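PDB 4FZW: 2,3-dehydroadipyl-CoA hydratase from Escherichia coli, which catalyses the reversible hydration of 2,3-dehydroadipyl-CoA to 3-hydroxyadipyl-CoA in the phenylacetate degradation pathway. Local coordinates for residues 92-98 and 209-213. Residues are numbered along the deposited sequence; the frame is centred on the assembly and turned at random.
Sequences QAFNKPL and KQALR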
# COMPACT_ATOMS: atom_id res chain seq x y z
N GLN B 92 -1.19 20.70 -5.39
CA GLN B 92 -1.41 19.35 -5.90
C GLN B 92 -2.87 18.94 -5.92
O GLN B 92 -3.25 18.03 -6.63
CB GLN B 92 -0.62 18.34 -5.06
CG GLN B 92 -1.23 16.95 -5.11
CD GLN B 92 -0.37 15.93 -4.43
OE1 GLN B 92 0.46 15.27 -5.07
NE2 GLN B 92 -0.57 15.77 -3.11
N ALA B 93 -3.71 19.62 -5.14
CA ALA B 93 -5.11 19.27 -5.05
C ALA B 93 -5.90 19.95 -6.17
O ALA B 93 -7.09 19.68 -6.37
CB ALA B 93 -5.67 19.63 -3.67
N PHE B 94 -5.24 20.83 -6.90
CA PHE B 94 -5.86 21.43 -8.07
C PHE B 94 -6.40 20.30 -8.93
O PHE B 94 -5.67 19.37 -9.28
CB PHE B 94 -4.86 22.30 -8.83
CG PHE B 94 -5.42 22.92 -10.10
CD1 PHE B 94 -6.38 23.91 -10.04
CD2 PHE B 94 -4.98 22.51 -11.34
CE1 PHE B 94 -6.90 24.48 -11.19
CE2 PHE B 94 -5.50 23.08 -12.51
CZ PHE B 94 -6.46 24.07 -12.43
N ASN B 95 -7.68 20.36 -9.27
CA ASN B 95 -8.38 19.22 -9.85
C ASN B 95 -8.41 19.23 -11.38
O ASN B 95 -8.90 18.28 -12.00
CB ASN B 95 -9.81 19.15 -9.28
CG ASN B 95 -10.68 20.34 -9.72
OD1 ASN B 95 -10.18 21.39 -10.10
ND2 ASN B 95 -11.99 20.16 -9.67
N LYS B 96 -7.90 20.30 -11.99
CA LYS B 96 -7.86 20.41 -13.46
C LYS B 96 -6.46 20.20 -14.04
O LYS B 96 -5.46 20.35 -13.34
CB LYS B 96 -8.44 21.74 -13.92
CG LYS B 96 -9.91 21.93 -13.55
CD LYS B 96 -10.40 23.33 -13.91
CE LYS B 96 -11.74 23.60 -13.24
NZ LYS B 96 -12.35 24.90 -13.67
N PRO B 97 -6.40 19.82 -15.32
CA PRO B 97 -5.10 19.61 -15.98
C PRO B 97 -4.15 20.79 -15.82
O PRO B 97 -4.53 21.95 -15.97
CB PRO B 97 -5.48 19.42 -17.44
CG PRO B 97 -6.82 18.69 -17.33
CD PRO B 97 -7.52 19.35 -16.15
N LEU B 98 -2.90 20.49 -15.50
CA LEU B 98 -1.92 21.50 -15.17
C LEU B 98 -0.65 21.21 -15.95
O LEU B 98 0.00 20.18 -15.74
CB LEU B 98 -1.66 21.51 -13.66
CG LEU B 98 -0.80 22.61 -13.03
CD1 LEU B 98 -1.34 24.00 -13.31
CD2 LEU B 98 -0.70 22.37 -11.53
N LYS B 209 -8.06 12.84 -14.85
CA LYS B 209 -6.94 13.32 -14.03
C LYS B 209 -6.93 12.63 -12.68
O LYS B 209 -5.89 12.17 -12.20
CB LYS B 209 -6.99 14.84 -13.84
CG LYS B 209 -5.67 15.39 -13.31
CD LYS B 209 -5.78 16.83 -12.82
CE LYS B 209 -4.59 17.14 -11.93
NZ LYS B 209 -4.29 18.58 -11.78
N GLN B 210 -8.10 12.55 -12.06
CA GLN B 210 -8.25 11.96 -10.73
C GLN B 210 -7.77 10.51 -10.73
O GLN B 210 -7.01 10.11 -9.85
CB GLN B 210 -9.70 12.07 -10.26
CG GLN B 210 -9.92 11.54 -8.84
CD GLN B 210 -9.08 12.26 -7.78
OE1 GLN B 210 -8.35 13.21 -8.09
NE2 GLN B 210 -9.18 11.80 -6.54
N ALA B 211 -8.19 9.75 -11.74
CA ALA B 211 -7.65 8.41 -11.98
C ALA B 211 -6.13 8.40 -12.08
O ALA B 211 -5.50 7.48 -11.57
CB ALA B 211 -8.26 7.79 -13.24
N LEU B 212 -5.54 9.40 -12.74
CA LEU B 212 -4.08 9.45 -12.85
C LEU B 212 -3.40 9.74 -11.51
O LEU B 212 -2.37 9.12 -11.19
CB LEU B 212 -3.62 10.45 -13.92
CG LEU B 212 -3.96 10.14 -15.38
CD1 LEU B 212 -4.07 11.42 -16.24
CD2 LEU B 212 -2.97 9.14 -15.98
N ARG B 213 -3.95 10.69 -10.74
CA ARG B 213 -3.41 10.98 -9.40
C ARG B 213 -3.47 9.76 -8.47
O ARG B 213 -2.56 9.53 -7.68
CB ARG B 213 -4.18 12.14 -8.75
CG ARG B 213 -4.20 13.43 -9.56
CD ARG B 213 -5.19 14.41 -8.96
NE ARG B 213 -4.86 14.77 -7.58
CZ ARG B 213 -5.58 15.58 -6.82
NH1 ARG B 213 -5.20 15.85 -5.58
NH2 ARG B 213 -6.69 16.13 -7.31
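Start with Lys209: all four chi angles are t, so it runs extended from the helix into the loop's curve. There NZ donates two hydrogen bonds to main-chain carbonyls, 3.0 Å to Phe94 O and 2.6 Å to Lys96 O, though Lys96 O is less certainly placed. The aliphatic part enters end-on, CD passing 3.5 Å from Asn95 O. In this crotonase-fold subunit, segment 92-98 leads from helix 84-92 into strand 98-102 of the central sheet, and Lys209 ties that connection to helix 202-214. The ammonium also forms a salt bridge with Asp118, whose carboxylate accepts a hydrogen bond from Leu98 N. Phe94, chi1 t, packs its ring on Leu41 and Ala44 of helix 31-46, while Lys96, its CB pointing away from 209-213, hydrogen-bonds through NZ to Ile50 O and Ala44 O. Arg213 bends at chi3 (p), laying its guanidinium against the backbone: Gln92 O sits over one face, 3.1 Å from NH1 but poorly angled for a hydrogen bond, and Ala93 CA is 3.5 Å from NH1.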